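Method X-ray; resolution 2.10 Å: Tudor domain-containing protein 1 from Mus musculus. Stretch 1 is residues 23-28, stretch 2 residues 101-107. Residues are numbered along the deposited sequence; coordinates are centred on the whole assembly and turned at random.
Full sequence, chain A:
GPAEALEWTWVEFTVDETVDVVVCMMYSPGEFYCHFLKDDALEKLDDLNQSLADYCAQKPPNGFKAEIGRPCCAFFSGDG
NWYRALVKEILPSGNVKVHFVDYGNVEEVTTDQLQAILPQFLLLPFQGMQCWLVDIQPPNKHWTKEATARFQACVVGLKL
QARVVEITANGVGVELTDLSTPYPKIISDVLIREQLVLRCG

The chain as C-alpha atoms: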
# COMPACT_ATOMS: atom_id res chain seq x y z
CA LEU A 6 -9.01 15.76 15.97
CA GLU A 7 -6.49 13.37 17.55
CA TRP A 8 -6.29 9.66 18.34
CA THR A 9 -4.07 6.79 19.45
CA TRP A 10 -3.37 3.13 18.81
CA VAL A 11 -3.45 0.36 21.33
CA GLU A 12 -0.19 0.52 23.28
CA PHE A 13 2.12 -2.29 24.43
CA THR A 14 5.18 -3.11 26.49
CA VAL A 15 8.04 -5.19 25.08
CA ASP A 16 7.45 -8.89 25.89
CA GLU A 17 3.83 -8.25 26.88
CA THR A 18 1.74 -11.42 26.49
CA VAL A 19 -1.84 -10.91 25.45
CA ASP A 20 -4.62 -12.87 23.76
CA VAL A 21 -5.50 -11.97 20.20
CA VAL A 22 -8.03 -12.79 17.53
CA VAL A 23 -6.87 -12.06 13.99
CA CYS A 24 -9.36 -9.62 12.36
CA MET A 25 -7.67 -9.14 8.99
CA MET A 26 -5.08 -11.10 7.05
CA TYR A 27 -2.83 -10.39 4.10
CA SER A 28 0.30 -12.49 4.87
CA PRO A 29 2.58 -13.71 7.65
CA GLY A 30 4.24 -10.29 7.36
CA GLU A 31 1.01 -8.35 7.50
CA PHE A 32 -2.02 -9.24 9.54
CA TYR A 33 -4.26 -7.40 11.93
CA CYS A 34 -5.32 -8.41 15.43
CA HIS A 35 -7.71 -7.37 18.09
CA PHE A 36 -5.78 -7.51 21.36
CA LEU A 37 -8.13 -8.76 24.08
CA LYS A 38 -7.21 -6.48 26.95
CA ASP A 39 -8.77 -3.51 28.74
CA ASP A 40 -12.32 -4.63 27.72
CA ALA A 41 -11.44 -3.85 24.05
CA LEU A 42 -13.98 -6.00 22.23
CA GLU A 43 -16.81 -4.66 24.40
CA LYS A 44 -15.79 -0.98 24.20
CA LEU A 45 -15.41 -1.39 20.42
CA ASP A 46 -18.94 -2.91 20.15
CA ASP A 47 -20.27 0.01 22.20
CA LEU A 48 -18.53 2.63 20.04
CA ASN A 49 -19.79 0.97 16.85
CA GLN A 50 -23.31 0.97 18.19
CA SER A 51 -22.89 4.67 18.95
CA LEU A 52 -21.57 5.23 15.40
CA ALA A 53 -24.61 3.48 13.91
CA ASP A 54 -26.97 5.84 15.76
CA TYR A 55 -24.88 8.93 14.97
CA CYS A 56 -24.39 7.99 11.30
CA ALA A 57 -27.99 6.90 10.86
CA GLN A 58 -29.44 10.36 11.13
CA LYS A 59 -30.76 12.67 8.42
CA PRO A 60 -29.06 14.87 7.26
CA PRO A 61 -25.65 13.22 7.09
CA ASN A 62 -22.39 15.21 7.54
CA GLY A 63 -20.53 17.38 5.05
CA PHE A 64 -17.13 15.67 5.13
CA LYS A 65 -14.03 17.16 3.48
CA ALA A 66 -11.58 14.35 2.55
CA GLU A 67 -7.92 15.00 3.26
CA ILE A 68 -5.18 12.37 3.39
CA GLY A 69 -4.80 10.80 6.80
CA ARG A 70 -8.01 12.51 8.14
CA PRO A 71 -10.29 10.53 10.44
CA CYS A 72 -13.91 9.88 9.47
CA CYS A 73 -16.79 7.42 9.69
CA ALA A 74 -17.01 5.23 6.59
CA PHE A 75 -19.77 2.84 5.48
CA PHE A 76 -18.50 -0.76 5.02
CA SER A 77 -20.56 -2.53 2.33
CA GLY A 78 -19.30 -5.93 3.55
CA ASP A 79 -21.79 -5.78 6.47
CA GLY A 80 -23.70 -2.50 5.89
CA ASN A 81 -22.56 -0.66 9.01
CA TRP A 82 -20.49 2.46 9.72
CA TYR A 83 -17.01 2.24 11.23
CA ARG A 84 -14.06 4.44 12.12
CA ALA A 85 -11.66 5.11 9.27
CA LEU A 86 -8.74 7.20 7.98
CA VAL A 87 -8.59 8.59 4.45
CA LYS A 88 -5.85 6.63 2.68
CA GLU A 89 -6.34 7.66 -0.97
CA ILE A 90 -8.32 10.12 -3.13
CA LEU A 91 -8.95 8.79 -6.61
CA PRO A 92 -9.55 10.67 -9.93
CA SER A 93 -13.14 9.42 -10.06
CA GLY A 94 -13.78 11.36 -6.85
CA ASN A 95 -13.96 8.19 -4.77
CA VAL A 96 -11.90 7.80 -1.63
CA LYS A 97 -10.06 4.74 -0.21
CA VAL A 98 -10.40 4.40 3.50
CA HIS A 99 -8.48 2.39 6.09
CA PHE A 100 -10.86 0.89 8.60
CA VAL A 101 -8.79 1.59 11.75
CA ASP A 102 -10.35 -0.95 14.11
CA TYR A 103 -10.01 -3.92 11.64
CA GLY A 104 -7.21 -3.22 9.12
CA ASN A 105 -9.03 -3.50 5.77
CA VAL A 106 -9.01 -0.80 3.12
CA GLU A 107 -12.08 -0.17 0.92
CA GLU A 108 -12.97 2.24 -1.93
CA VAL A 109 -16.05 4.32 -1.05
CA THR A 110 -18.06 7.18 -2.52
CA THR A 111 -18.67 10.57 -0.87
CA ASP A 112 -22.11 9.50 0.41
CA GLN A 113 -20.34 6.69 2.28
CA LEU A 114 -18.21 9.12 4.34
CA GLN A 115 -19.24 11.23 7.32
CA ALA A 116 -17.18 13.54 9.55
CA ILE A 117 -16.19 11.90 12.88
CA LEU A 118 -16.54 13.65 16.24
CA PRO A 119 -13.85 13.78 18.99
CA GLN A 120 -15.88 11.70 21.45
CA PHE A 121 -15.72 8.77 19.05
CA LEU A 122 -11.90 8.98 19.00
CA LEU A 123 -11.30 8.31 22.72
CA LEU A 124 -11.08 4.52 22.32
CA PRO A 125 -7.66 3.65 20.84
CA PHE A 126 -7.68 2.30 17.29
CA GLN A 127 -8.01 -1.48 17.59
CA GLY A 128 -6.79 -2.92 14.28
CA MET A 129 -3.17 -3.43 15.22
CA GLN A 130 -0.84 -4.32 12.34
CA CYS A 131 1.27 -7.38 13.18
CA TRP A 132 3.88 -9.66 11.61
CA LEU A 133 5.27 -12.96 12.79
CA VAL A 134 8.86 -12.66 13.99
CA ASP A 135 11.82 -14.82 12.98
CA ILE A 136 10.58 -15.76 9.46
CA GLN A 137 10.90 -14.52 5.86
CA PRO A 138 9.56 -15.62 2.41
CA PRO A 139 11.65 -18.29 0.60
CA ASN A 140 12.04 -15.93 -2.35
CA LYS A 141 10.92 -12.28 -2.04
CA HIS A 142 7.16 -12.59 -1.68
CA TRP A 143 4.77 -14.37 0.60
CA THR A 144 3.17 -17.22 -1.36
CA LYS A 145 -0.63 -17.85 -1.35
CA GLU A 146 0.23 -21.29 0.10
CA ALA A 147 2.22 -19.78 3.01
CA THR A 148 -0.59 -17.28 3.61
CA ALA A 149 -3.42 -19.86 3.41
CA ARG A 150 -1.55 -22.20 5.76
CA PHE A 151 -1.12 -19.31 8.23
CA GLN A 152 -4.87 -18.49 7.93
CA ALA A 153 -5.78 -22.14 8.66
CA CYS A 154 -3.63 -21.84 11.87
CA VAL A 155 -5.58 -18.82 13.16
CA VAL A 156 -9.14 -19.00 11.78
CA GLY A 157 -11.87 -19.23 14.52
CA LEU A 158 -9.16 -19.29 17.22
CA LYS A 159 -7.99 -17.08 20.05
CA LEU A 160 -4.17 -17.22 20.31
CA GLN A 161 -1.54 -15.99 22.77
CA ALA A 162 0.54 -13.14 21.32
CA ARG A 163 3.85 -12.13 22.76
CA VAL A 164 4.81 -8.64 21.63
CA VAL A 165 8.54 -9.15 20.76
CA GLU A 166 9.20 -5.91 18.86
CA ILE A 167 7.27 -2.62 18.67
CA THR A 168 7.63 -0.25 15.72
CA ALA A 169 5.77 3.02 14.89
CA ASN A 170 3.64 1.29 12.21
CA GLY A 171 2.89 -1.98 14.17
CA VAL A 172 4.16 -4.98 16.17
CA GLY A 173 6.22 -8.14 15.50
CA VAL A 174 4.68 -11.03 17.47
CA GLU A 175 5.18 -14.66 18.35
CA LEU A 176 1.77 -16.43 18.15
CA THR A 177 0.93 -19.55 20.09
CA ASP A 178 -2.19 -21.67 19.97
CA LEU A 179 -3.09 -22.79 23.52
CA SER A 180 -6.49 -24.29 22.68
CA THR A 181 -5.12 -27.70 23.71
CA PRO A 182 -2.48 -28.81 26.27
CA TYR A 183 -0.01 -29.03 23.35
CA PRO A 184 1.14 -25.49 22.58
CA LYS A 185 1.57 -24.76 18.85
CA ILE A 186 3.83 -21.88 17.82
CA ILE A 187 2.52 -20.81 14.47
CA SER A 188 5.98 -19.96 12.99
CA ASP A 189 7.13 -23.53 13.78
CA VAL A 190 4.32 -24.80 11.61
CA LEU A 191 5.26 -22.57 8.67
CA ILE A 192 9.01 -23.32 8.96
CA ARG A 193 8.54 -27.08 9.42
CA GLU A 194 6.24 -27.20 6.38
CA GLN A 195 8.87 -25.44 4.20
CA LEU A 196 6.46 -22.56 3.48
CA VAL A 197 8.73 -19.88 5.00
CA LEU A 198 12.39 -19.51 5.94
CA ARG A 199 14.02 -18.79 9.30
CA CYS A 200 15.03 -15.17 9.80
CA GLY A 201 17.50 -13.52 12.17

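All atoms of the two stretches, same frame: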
# COMPACT_ATOMS: atom_id res chain seq x y z
N VAL A 23 -7.28 -12.69 15.23
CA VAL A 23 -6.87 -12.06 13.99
C VAL A 23 -8.13 -11.51 13.29
O VAL A 23 -9.06 -12.26 13.04
CB VAL A 23 -6.10 -13.06 13.11
CG1 VAL A 23 -5.72 -12.44 11.75
CG2 VAL A 23 -4.86 -13.57 13.85
N CYS A 24 -8.19 -10.21 13.03
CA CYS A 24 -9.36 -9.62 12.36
C CYS A 24 -9.15 -9.32 10.86
O CYS A 24 -10.10 -9.11 10.09
CB CYS A 24 -9.81 -8.36 13.11
SG CYS A 24 -8.51 -7.12 13.37
N MET A 25 -7.90 -9.27 10.42
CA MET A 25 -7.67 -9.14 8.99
C MET A 25 -6.32 -9.77 8.66
O MET A 25 -5.43 -9.85 9.51
CB MET A 25 -7.77 -7.66 8.56
CG MET A 25 -7.63 -7.40 7.05
SD MET A 25 -8.96 -8.03 6.02
CE MET A 25 -8.10 -8.15 4.43
N MET A 26 -6.22 -10.29 7.45
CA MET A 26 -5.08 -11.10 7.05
C MET A 26 -4.69 -10.79 5.61
O MET A 26 -5.53 -10.76 4.72
CB MET A 26 -5.47 -12.56 7.16
CG MET A 26 -4.53 -13.53 6.48
SD MET A 26 -3.12 -13.99 7.48
CE MET A 26 -3.23 -15.75 7.20
N TYR A 27 -3.40 -10.56 5.41
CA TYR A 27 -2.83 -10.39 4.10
C TYR A 27 -1.68 -11.35 3.87
O TYR A 27 -1.54 -11.86 2.76
CB TYR A 27 -2.33 -8.96 3.90
CG TYR A 27 -3.39 -7.91 3.96
CD1 TYR A 27 -4.11 -7.58 2.82
CD2 TYR A 27 -3.67 -7.24 5.14
CE1 TYR A 27 -5.09 -6.59 2.87
CE2 TYR A 27 -4.65 -6.27 5.19
CZ TYR A 27 -5.35 -5.94 4.05
OH TYR A 27 -6.31 -4.98 4.12
N SER A 28 -0.87 -11.57 4.91
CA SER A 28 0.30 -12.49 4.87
C SER A 28 0.82 -12.77 6.27
O SER A 28 0.34 -12.20 7.23
CB SER A 28 1.46 -11.92 4.01
OG SER A 28 2.13 -10.84 4.63
N VAL A 101 -9.85 1.56 10.73
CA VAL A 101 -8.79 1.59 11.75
C VAL A 101 -8.92 0.57 12.87
O VAL A 101 -7.94 0.22 13.54
CB VAL A 101 -8.64 2.99 12.39
CG1 VAL A 101 -8.19 4.02 11.37
CG2 VAL A 101 -9.93 3.44 13.05
N ASP A 102 -10.13 0.08 13.09
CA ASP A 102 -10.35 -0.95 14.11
C ASP A 102 -10.30 -2.39 13.56
O ASP A 102 -10.53 -3.32 14.33
CB ASP A 102 -11.68 -0.71 14.80
CG ASP A 102 -11.69 0.58 15.59
OD1 ASP A 102 -10.81 0.77 16.46
OD2 ASP A 102 -12.62 1.37 15.37
N TYR A 103 -10.00 -2.57 12.27
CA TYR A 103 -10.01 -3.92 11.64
C TYR A 103 -8.82 -4.17 10.69
O TYR A 103 -8.31 -5.28 10.64
CB TYR A 103 -11.36 -4.20 10.92
CG TYR A 103 -12.55 -4.06 11.86
CD1 TYR A 103 -13.14 -2.82 12.07
CD2 TYR A 103 -13.05 -5.15 12.57
CE1 TYR A 103 -14.19 -2.66 12.96
CE2 TYR A 103 -14.11 -5.02 13.44
CZ TYR A 103 -14.67 -3.75 13.65
OH TYR A 103 -15.72 -3.57 14.53
N GLY A 104 -8.41 -3.15 9.93
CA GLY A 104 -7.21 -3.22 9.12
C GLY A 104 -7.43 -3.38 7.63
O GLY A 104 -6.46 -3.41 6.87
N ASN A 105 -8.69 -3.48 7.20
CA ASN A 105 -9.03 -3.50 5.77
C ASN A 105 -9.15 -2.10 5.19
O ASN A 105 -9.43 -1.11 5.90
CB ASN A 105 -10.31 -4.29 5.48
CG ASN A 105 -11.51 -3.77 6.24
OD1 ASN A 105 -11.46 -3.62 7.43
ND2 ASN A 105 -12.61 -3.50 5.53
N VAL A 106 -8.90 -2.03 3.89
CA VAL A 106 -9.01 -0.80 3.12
C VAL A 106 -10.09 -1.02 2.06
O VAL A 106 -10.04 -2.01 1.36
CB VAL A 106 -7.66 -0.46 2.42
CG1 VAL A 106 -7.84 0.65 1.37
CG2 VAL A 106 -6.61 -0.08 3.46
N GLU A 107 -11.04 -0.10 1.95
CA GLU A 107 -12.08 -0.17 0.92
C GLU A 107 -12.22 1.16 0.13
O GLU A 107 -12.03 2.25 0.68
CB GLU A 107 -13.45 -0.50 1.54
CG GLU A 107 -13.51 -1.73 2.46
CD GLU A 107 -13.12 -3.03 1.77
OE1 GLU A 107 -13.43 -3.17 0.56
OE2 GLU A 107 -12.53 -3.93 2.45
O HOH W 1 -7.83 -4.51 2.14

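Residues 23-28 carry the end of a strand into a corner at Tyr27. Residues 101-107 form a loop that leads into a strand that includes Val106 and Glu107. The two segments run roughly the same way, with end-to-end directions 32° apart. They bury 240 Å² between them, counting both sides. No backbone-to-backbone hydrogen bond joins them; side chains of stretch 1 reach the backbone of the loop.

Val23 is out of reach of the loop and takes no part. Cys24 is the first residue to touch. Its CA lies 5.8 Å from the CA of Tyr103, and its CB points toward the loop. With chi1 in the p well, Cys24 SG comes to 3.3 Å from Tyr103 O. The short side chain brings its sulfur directly beside the carbonyl.

Met25 also points toward the loop, so simple alternation is broken here. Its CB packs 3.2 Å from Tyr103 O, so this one carbonyl oxygen is approached by both Cys24 and Met25. Further out, Met25 CG lies 4.1 Å from Gly104 C, and Met25 SD lies 4.0 Å from Asn105 CB. The long, flexible thioether chain follows the loop from Tyr103 to Asn105 and covers it with a nonpolar surface.

Gly104 suits its place for two reasons. At its phi/psi of 106/-2, a CB would be jammed against the carbonyl oxygen of Tyr103. That CB would also point toward stretch 1 and sit only 3.7 Å from Met25 CB. The bare backbone lets the methionine lie close.

Asn105 presents its CB to Met25 and keeps its polar end occupied. Asn105 ND2 donates a hydrogen bond to Glu107 OE2 at 3.1 Å, nearly straight at 178°. Its OD1 is bonded elsewhere in the structure. Both OD1 and ND2 of this buried residue thus have a polar partner.

Met26 is out of reach of the loop and takes no part. Tyr27 returns to the contact, its CB pointing toward the loop and its chi1 in the m well. The ring carries the hydroxyl across to the backbone, where Tyr27 OH lies 3.2 Å from Gly104 O, in position for a hydrogen bond. That oxygen sits at the ring edge, near its plane. Water 1 lies 2.5 Å from Tyr27 OH, so the hydroxyl proton has a choice of acceptors. The same water accepts a hydrogen bond from Val106 N at 3.2 Å, linking the tyrosine to the backbone of Val106.

Ser28 lies beyond the contact.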